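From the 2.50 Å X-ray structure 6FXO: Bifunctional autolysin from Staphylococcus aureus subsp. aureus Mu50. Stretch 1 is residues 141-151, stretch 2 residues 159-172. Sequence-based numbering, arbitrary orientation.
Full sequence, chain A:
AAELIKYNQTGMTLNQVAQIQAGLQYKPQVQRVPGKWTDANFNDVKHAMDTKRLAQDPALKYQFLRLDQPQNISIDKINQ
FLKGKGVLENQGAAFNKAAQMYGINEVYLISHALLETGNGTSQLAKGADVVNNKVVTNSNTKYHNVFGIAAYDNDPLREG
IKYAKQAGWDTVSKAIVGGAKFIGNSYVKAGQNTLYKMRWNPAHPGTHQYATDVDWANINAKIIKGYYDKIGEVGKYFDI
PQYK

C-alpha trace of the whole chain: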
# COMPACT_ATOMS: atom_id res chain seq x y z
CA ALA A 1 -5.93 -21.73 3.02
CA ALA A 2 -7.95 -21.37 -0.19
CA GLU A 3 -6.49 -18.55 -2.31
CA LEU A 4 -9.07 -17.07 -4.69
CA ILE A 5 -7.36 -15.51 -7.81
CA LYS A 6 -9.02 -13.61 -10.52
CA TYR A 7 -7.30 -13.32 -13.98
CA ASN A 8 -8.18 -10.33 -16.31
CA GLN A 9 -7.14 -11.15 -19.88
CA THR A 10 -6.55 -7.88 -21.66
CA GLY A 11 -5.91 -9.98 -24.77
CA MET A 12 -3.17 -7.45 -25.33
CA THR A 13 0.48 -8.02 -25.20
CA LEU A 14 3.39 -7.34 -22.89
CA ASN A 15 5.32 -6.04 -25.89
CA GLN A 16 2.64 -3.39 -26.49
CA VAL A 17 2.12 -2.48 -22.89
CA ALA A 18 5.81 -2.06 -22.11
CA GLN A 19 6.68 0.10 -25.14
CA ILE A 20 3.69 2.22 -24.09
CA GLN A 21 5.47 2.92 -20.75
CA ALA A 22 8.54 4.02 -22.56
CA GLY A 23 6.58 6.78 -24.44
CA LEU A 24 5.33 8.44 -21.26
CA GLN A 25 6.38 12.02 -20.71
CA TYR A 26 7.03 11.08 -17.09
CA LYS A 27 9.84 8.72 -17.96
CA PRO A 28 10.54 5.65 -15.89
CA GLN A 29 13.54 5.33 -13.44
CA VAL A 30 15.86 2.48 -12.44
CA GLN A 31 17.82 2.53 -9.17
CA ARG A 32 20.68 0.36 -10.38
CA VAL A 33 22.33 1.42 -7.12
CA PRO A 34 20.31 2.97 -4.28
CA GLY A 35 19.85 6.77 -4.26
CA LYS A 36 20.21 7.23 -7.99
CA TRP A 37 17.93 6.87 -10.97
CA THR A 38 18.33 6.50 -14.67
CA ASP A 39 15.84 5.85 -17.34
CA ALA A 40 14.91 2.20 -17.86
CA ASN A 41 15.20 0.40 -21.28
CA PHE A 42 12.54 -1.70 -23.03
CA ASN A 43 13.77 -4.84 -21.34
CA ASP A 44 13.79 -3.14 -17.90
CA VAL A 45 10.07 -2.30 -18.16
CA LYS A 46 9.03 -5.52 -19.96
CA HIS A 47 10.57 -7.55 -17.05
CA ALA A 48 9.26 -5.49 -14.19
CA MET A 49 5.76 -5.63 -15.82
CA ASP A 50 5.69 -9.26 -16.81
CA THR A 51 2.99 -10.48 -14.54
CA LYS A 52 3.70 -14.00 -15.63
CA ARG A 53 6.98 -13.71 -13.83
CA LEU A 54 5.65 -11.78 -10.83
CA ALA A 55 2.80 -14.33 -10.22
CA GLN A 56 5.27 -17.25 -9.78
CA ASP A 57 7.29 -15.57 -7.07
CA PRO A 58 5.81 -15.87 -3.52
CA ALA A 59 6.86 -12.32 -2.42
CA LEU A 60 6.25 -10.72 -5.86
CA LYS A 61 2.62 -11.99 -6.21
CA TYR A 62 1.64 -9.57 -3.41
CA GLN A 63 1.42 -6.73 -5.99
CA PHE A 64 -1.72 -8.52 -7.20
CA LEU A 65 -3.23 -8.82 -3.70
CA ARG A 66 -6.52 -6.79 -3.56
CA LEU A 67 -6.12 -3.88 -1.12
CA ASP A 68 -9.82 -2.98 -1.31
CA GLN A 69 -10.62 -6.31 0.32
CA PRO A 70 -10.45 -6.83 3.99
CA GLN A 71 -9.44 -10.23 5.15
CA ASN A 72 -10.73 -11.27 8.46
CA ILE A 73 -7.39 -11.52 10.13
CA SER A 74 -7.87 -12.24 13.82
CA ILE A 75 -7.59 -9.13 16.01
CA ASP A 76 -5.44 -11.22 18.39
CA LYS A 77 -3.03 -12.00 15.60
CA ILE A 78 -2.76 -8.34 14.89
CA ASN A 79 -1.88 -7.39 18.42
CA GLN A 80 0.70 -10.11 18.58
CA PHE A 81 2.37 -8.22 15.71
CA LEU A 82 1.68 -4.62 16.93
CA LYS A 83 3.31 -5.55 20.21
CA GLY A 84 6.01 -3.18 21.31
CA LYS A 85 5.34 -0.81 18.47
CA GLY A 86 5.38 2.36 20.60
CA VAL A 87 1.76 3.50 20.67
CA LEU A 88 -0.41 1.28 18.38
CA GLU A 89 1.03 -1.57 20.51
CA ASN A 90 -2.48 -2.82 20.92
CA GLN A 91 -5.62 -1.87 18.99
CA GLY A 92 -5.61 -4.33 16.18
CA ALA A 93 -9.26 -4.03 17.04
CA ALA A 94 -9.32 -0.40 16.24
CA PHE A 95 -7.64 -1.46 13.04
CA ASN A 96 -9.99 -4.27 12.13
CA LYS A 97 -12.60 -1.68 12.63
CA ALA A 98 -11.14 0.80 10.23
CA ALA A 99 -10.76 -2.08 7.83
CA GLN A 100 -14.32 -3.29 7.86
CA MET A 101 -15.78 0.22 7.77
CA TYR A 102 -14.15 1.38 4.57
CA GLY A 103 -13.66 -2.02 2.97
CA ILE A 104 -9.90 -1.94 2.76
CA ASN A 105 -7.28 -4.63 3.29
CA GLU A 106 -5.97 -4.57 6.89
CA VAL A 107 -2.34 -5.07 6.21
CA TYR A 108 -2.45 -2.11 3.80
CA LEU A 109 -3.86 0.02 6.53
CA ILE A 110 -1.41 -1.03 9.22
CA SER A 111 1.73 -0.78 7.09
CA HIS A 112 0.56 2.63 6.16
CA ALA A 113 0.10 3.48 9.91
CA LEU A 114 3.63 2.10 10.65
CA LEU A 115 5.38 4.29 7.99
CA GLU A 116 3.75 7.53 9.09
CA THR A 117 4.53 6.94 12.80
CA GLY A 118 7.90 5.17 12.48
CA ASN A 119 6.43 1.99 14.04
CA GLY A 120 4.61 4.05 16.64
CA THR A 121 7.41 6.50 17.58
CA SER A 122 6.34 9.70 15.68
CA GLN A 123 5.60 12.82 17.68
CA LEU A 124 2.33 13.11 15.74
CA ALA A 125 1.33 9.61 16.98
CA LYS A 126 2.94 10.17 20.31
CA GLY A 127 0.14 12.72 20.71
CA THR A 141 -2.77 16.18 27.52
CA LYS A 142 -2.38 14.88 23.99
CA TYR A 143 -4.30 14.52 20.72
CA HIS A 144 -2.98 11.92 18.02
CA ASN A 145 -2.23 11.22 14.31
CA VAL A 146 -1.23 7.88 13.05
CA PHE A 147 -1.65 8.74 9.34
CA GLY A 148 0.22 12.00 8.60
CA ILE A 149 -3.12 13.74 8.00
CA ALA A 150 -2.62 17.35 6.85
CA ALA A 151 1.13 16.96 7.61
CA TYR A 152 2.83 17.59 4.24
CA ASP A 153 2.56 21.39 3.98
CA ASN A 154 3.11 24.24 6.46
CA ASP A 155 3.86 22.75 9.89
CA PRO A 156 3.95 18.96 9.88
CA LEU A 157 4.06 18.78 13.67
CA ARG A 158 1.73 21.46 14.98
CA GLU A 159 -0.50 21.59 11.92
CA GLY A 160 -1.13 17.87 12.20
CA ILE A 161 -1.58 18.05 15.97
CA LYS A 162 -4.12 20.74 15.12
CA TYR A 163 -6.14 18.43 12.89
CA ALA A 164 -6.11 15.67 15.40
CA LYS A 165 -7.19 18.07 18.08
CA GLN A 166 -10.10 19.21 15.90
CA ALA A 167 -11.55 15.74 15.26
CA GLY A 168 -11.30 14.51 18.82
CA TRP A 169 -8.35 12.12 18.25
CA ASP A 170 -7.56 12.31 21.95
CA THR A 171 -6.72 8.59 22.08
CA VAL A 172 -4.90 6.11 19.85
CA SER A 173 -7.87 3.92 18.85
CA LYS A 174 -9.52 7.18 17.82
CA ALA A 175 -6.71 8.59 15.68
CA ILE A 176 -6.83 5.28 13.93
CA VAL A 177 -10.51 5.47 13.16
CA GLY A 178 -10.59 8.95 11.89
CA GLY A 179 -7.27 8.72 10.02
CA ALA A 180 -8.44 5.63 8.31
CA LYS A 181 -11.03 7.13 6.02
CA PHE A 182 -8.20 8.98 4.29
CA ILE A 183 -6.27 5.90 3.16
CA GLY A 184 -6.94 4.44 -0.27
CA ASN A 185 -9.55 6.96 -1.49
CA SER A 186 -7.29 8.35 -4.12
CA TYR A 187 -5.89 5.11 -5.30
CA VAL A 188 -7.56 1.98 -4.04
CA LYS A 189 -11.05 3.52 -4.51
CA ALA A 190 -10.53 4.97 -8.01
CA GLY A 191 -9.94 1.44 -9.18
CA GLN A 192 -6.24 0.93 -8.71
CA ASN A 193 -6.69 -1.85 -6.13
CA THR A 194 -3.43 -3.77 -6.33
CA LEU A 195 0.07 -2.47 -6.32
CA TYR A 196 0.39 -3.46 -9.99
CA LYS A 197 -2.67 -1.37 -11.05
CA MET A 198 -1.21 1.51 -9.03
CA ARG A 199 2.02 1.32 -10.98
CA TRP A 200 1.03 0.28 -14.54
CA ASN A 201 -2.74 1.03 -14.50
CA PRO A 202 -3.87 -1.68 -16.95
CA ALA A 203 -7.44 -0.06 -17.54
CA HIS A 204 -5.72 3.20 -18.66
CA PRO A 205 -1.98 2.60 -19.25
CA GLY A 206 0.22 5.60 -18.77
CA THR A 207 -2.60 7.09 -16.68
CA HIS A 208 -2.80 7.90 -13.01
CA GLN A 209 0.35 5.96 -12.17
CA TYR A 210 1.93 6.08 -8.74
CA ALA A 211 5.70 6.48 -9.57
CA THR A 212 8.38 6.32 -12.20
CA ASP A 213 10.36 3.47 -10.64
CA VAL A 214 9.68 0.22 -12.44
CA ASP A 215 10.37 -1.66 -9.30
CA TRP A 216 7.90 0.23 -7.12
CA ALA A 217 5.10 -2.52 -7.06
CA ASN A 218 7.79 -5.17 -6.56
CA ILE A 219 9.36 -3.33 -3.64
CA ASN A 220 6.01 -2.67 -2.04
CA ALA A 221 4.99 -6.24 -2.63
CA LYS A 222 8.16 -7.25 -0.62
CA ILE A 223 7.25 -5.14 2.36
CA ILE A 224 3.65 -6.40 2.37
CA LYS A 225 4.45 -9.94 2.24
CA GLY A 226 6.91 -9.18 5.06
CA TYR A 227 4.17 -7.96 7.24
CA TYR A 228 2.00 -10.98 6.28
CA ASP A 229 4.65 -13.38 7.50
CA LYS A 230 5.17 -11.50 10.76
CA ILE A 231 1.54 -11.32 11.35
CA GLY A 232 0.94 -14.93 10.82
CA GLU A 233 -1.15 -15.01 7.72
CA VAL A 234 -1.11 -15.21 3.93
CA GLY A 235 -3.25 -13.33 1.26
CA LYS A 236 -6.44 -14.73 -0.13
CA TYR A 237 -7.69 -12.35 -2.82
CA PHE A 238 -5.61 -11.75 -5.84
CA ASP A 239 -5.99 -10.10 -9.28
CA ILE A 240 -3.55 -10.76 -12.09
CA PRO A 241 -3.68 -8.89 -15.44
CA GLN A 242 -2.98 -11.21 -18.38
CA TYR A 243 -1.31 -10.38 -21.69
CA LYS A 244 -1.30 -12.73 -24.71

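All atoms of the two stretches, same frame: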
# COMPACT_ATOMS: atom_id res chain seq x y z
N THR A 141 -1.83 16.99 28.28
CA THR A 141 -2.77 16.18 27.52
C THR A 141 -2.39 16.16 26.05
O THR A 141 -1.88 17.15 25.51
CB THR A 141 -4.21 16.63 27.81
OG1 THR A 141 -4.65 15.96 29.00
CG2 THR A 141 -5.17 16.34 26.64
N LYS A 142 -2.70 15.04 25.40
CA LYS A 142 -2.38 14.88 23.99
C LYS A 142 -3.40 14.28 23.03
O LYS A 142 -4.07 13.30 23.33
CB LYS A 142 -1.15 13.95 23.93
CG LYS A 142 -1.03 12.95 25.12
CD LYS A 142 -1.64 11.53 24.88
CE LYS A 142 -1.35 10.49 25.97
NZ LYS A 142 -2.01 9.14 25.77
N TYR A 143 -3.44 14.89 21.83
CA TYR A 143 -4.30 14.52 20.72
C TYR A 143 -3.32 13.71 19.79
O TYR A 143 -2.12 13.94 19.88
CB TYR A 143 -4.93 15.83 20.15
CG TYR A 143 -5.85 16.54 21.13
CD1 TYR A 143 -5.36 17.33 22.17
CD2 TYR A 143 -7.24 16.43 21.03
CE1 TYR A 143 -6.20 17.97 23.07
CE2 TYR A 143 -8.09 17.07 21.92
CZ TYR A 143 -7.57 17.84 22.94
OH TYR A 143 -8.41 18.46 23.84
N HIS A 144 -3.80 12.77 18.92
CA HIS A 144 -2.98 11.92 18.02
C HIS A 144 -3.17 11.88 16.49
O HIS A 144 -4.20 12.30 15.98
CB HIS A 144 -3.14 10.48 18.54
CG HIS A 144 -2.78 10.30 19.96
ND1 HIS A 144 -1.55 9.78 20.35
CD2 HIS A 144 -3.46 10.57 21.10
CE1 HIS A 144 -1.51 9.76 21.68
NE2 HIS A 144 -2.64 10.22 22.15
N ASN A 145 -2.16 11.31 15.76
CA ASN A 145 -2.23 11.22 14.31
C ASN A 145 -1.44 10.07 13.80
O ASN A 145 -0.22 10.20 13.65
CB ASN A 145 -1.61 12.41 13.70
CG ASN A 145 -2.35 12.86 12.51
OD1 ASN A 145 -2.60 12.09 11.56
ND2 ASN A 145 -2.67 14.09 12.47
N VAL A 146 -2.09 8.95 13.55
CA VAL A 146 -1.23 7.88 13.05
C VAL A 146 -1.10 7.83 11.52
O VAL A 146 -0.42 6.95 10.99
CB VAL A 146 -1.69 6.55 13.66
CG1 VAL A 146 -1.68 6.63 15.18
CG2 VAL A 146 -3.08 6.17 13.16
N PHE A 147 -1.73 8.76 10.80
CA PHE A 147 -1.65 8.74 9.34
C PHE A 147 -1.02 9.93 8.57
O PHE A 147 -1.14 9.98 7.35
CB PHE A 147 -3.02 8.41 8.73
CG PHE A 147 -3.35 6.93 8.73
CD1 PHE A 147 -4.25 6.41 9.64
CD2 PHE A 147 -2.75 6.06 7.83
CE1 PHE A 147 -4.53 5.05 9.66
CE2 PHE A 147 -3.03 4.72 7.85
CZ PHE A 147 -3.92 4.21 8.77
N GLY A 148 -0.38 10.88 9.26
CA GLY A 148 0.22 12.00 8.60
C GLY A 148 -0.84 12.91 8.02
O GLY A 148 -0.52 13.66 7.11
N ILE A 149 -2.10 12.87 8.57
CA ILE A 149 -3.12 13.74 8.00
C ILE A 149 -2.74 15.21 8.09
O ILE A 149 -2.32 15.68 9.15
CB ILE A 149 -4.47 13.51 8.74
CG1 ILE A 149 -4.82 12.01 8.79
CG2 ILE A 149 -5.58 14.31 8.09
CD1 ILE A 149 -5.01 11.37 7.43
N ALA A 150 -2.93 15.93 6.96
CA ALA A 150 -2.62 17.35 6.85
C ALA A 150 -1.21 17.68 7.37
O ALA A 150 -0.99 18.75 7.94
CB ALA A 150 -3.66 18.17 7.60
N ALA A 151 -0.25 16.76 7.16
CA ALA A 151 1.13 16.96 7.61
C ALA A 151 2.21 17.21 6.56
O ALA A 151 3.39 17.27 6.91
CB ALA A 151 1.54 15.80 8.50
N GLU A 159 0.70 21.58 12.74
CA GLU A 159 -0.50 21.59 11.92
C GLU A 159 -1.23 20.27 11.99
O GLU A 159 -2.45 20.25 11.93
CB GLU A 159 -0.20 21.94 10.44
CG GLU A 159 -0.19 23.43 10.09
CD GLU A 159 -1.34 23.87 9.17
OE1 GLU A 159 -2.41 24.24 9.69
OE2 GLU A 159 -1.14 23.87 7.93
N GLY A 160 -0.48 19.16 12.12
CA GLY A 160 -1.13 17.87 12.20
C GLY A 160 -1.72 17.66 13.58
O GLY A 160 -2.76 17.02 13.71
N ILE A 161 -1.05 18.22 14.62
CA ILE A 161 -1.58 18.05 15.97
C ILE A 161 -2.92 18.76 16.04
O ILE A 161 -3.84 18.34 16.74
CB ILE A 161 -0.56 18.62 17.00
CG1 ILE A 161 0.63 17.66 17.16
CG2 ILE A 161 -1.23 18.92 18.33
CD1 ILE A 161 0.28 16.31 17.80
N LYS A 162 -2.99 19.84 15.28
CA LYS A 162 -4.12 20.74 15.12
C LYS A 162 -5.33 20.08 14.48
O LYS A 162 -6.46 20.42 14.81
CB LYS A 162 -3.66 21.91 14.23
CG LYS A 162 -4.30 23.27 14.47
CD LYS A 162 -3.77 24.26 13.42
CE LYS A 162 -4.33 25.66 13.52
NZ LYS A 162 -3.79 26.55 12.44
N TYR A 163 -5.07 19.14 13.57
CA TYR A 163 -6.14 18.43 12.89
C TYR A 163 -6.69 17.41 13.82
O TYR A 163 -7.90 17.25 13.96
CB TYR A 163 -5.59 17.76 11.63
CG TYR A 163 -6.66 17.38 10.64
CD1 TYR A 163 -6.84 18.09 9.47
CD2 TYR A 163 -7.48 16.28 10.86
CE1 TYR A 163 -7.81 17.73 8.54
CE2 TYR A 163 -8.46 15.91 9.95
CZ TYR A 163 -8.62 16.64 8.79
OH TYR A 163 -9.58 16.26 7.88
N ALA A 164 -5.77 16.71 14.46
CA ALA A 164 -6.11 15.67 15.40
C ALA A 164 -6.85 16.26 16.57
O ALA A 164 -7.73 15.61 17.12
CB ALA A 164 -4.85 14.98 15.88
N LYS A 165 -6.49 17.49 16.96
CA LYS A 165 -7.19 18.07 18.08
C LYS A 165 -8.63 18.39 17.69
O LYS A 165 -9.55 18.21 18.48
CB LYS A 165 -6.49 19.37 18.54
CG LYS A 165 -6.73 19.77 20.00
CD LYS A 165 -6.83 21.30 20.18
CE LYS A 165 -6.67 21.79 21.61
NZ LYS A 165 -5.36 22.48 21.84
N GLN A 166 -8.80 18.86 16.44
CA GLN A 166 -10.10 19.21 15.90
C GLN A 166 -11.13 18.11 15.72
O GLN A 166 -12.33 18.38 15.84
CB GLN A 166 -9.92 19.91 14.52
CG GLN A 166 -9.95 21.46 14.46
CD GLN A 166 -11.33 22.11 14.39
OE1 GLN A 166 -12.02 22.06 13.37
NE2 GLN A 166 -11.71 22.79 15.46
N ALA A 167 -10.67 16.88 15.45
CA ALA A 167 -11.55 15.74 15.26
C ALA A 167 -11.68 14.86 16.47
O ALA A 167 -12.17 13.74 16.35
CB ALA A 167 -11.06 14.92 14.08
N GLY A 168 -11.20 15.32 17.62
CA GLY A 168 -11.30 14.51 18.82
C GLY A 168 -10.37 13.31 18.90
O GLY A 168 -10.67 12.41 19.68
N TRP A 169 -9.23 13.27 18.14
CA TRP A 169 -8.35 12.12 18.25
C TRP A 169 -7.47 12.21 19.48
O TRP A 169 -6.26 12.25 19.41
CB TRP A 169 -7.51 11.92 16.96
CG TRP A 169 -8.27 11.91 15.61
CD1 TRP A 169 -9.57 11.54 15.37
CD2 TRP A 169 -7.72 12.26 14.33
NE1 TRP A 169 -9.85 11.65 14.04
CE2 TRP A 169 -8.73 12.08 13.37
CE3 TRP A 169 -6.46 12.70 13.91
CZ2 TRP A 169 -8.53 12.34 12.01
CZ3 TRP A 169 -6.26 12.95 12.57
CH2 TRP A 169 -7.28 12.77 11.64
N ASP A 170 -8.14 12.22 20.61
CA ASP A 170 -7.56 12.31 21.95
C ASP A 170 -6.96 10.99 22.44
O ASP A 170 -6.26 10.96 23.45
CB ASP A 170 -8.59 12.85 22.97
CG ASP A 170 -9.89 12.05 23.07
OD1 ASP A 170 -10.86 12.41 22.37
OD2 ASP A 170 -9.93 11.08 23.85
N THR A 171 -7.24 9.91 21.71
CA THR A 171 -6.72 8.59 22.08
C THR A 171 -6.27 7.86 20.83
O THR A 171 -6.73 8.17 19.74
CB THR A 171 -7.82 7.79 22.79
OG1 THR A 171 -8.54 8.65 23.67
CG2 THR A 171 -7.25 6.62 23.58
N VAL A 172 -5.39 6.87 21.00
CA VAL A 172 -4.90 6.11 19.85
C VAL A 172 -5.92 5.31 19.03
O VAL A 172 -5.79 5.28 17.81
CB VAL A 172 -3.73 5.22 20.30
CG1 VAL A 172 -3.03 4.60 19.10
CG2 VAL A 172 -2.74 6.01 21.15

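Packing of the irregular segment 141-151 against the helix that runs through 159-166 and the turn that follows it. The two stretches bury 829 Å² between them, both sides summed. Stretch 1 has no regular secondary structure, and its backbone comes nearest to stretch 2 at Tyr-143 and Asp-170, whose CA atoms are 4.1 Å apart. Beside this point lies the main polar link: His-144 N donates to Trp-169 O at 2.6 Å, with an N-H...acceptor angle of 158°, a short and fairly straight hydrogen bond. The same carbonyl receives a CA-H...O contact, Tyr-143 CA to Trp-169 O at 3.3 Å, so one oxygen sits against two consecutive residues of the extended part of the chain.

From this anchor the side chains of Tyr-143 and His-144 meet different parts of stretch 2. Tyr-143 covers the last turn of the helix and has the largest area buried by the other stretch. Its ring lies flat on the side chain of Lys-165: Lys-165 CG stands 3.3 Å from the Tyr-143 ring centroid, only 2° off the ring normal, so the aliphatic part of the lysine acts as a bump pressed almost exactly onto the middle of the aromatic face. At the stem of the side chain, Tyr-143 CB lies 4.4 Å from Ala-164 CB. His-144 instead reaches the start of the next helix. Val-172 CG2 lies over one face of the His-144 imidazole, 4.1 Å from the centroid and 18° off the normal, while Asp-170 O approaches the ring edge, 3.7 Å from His-144 CD2. His-144 ND1 is satisfied by a hydrogen bond elsewhere in the structure.

Asn-145 bridges inward. Asn-145 ND2 donates a weak hydrogen bond to Gly-160 O (3.2 Å, 135°) and also lies at the edge of the Trp-169 ring, 3.8 Å from Trp-169 CZ3. On the same side chain, Asn-145 OD1 accepts from Ile-149 N at 3.1 Å, tying the bend of stretch 1 to the residue that reaches the helix. Gly-160 forms a shallow hollow here: Ile-149 O comes to 3.9 Å from Gly-160 CA, and a CB in ideal position on this glycine would occupy the shallow space facing these atoms, 3.6 Å from Ile-149 O and 3.7 Å from Asn-145 ND2.

Ile-149 is the knob at this end. Its CA-to-CB bond points toward stretch 2, and the side chain packs against two aromatic residues: Ile-149 CG2 sits over one face of the Tyr-163 ring, 3.8 Å from its centroid and 10° off the normal, while Ile-149 CG1 meets Trp-169 CH2 at 3.8 Å. Ala-150 extends the apolar patch, with Ala-150 CB 3.7 Å from Tyr-163 CD1. Trp-169 thus links two parts of the contact, its carbonyl holding the backbone of His-144 and its indole reaching Asn-145 and Ile-149.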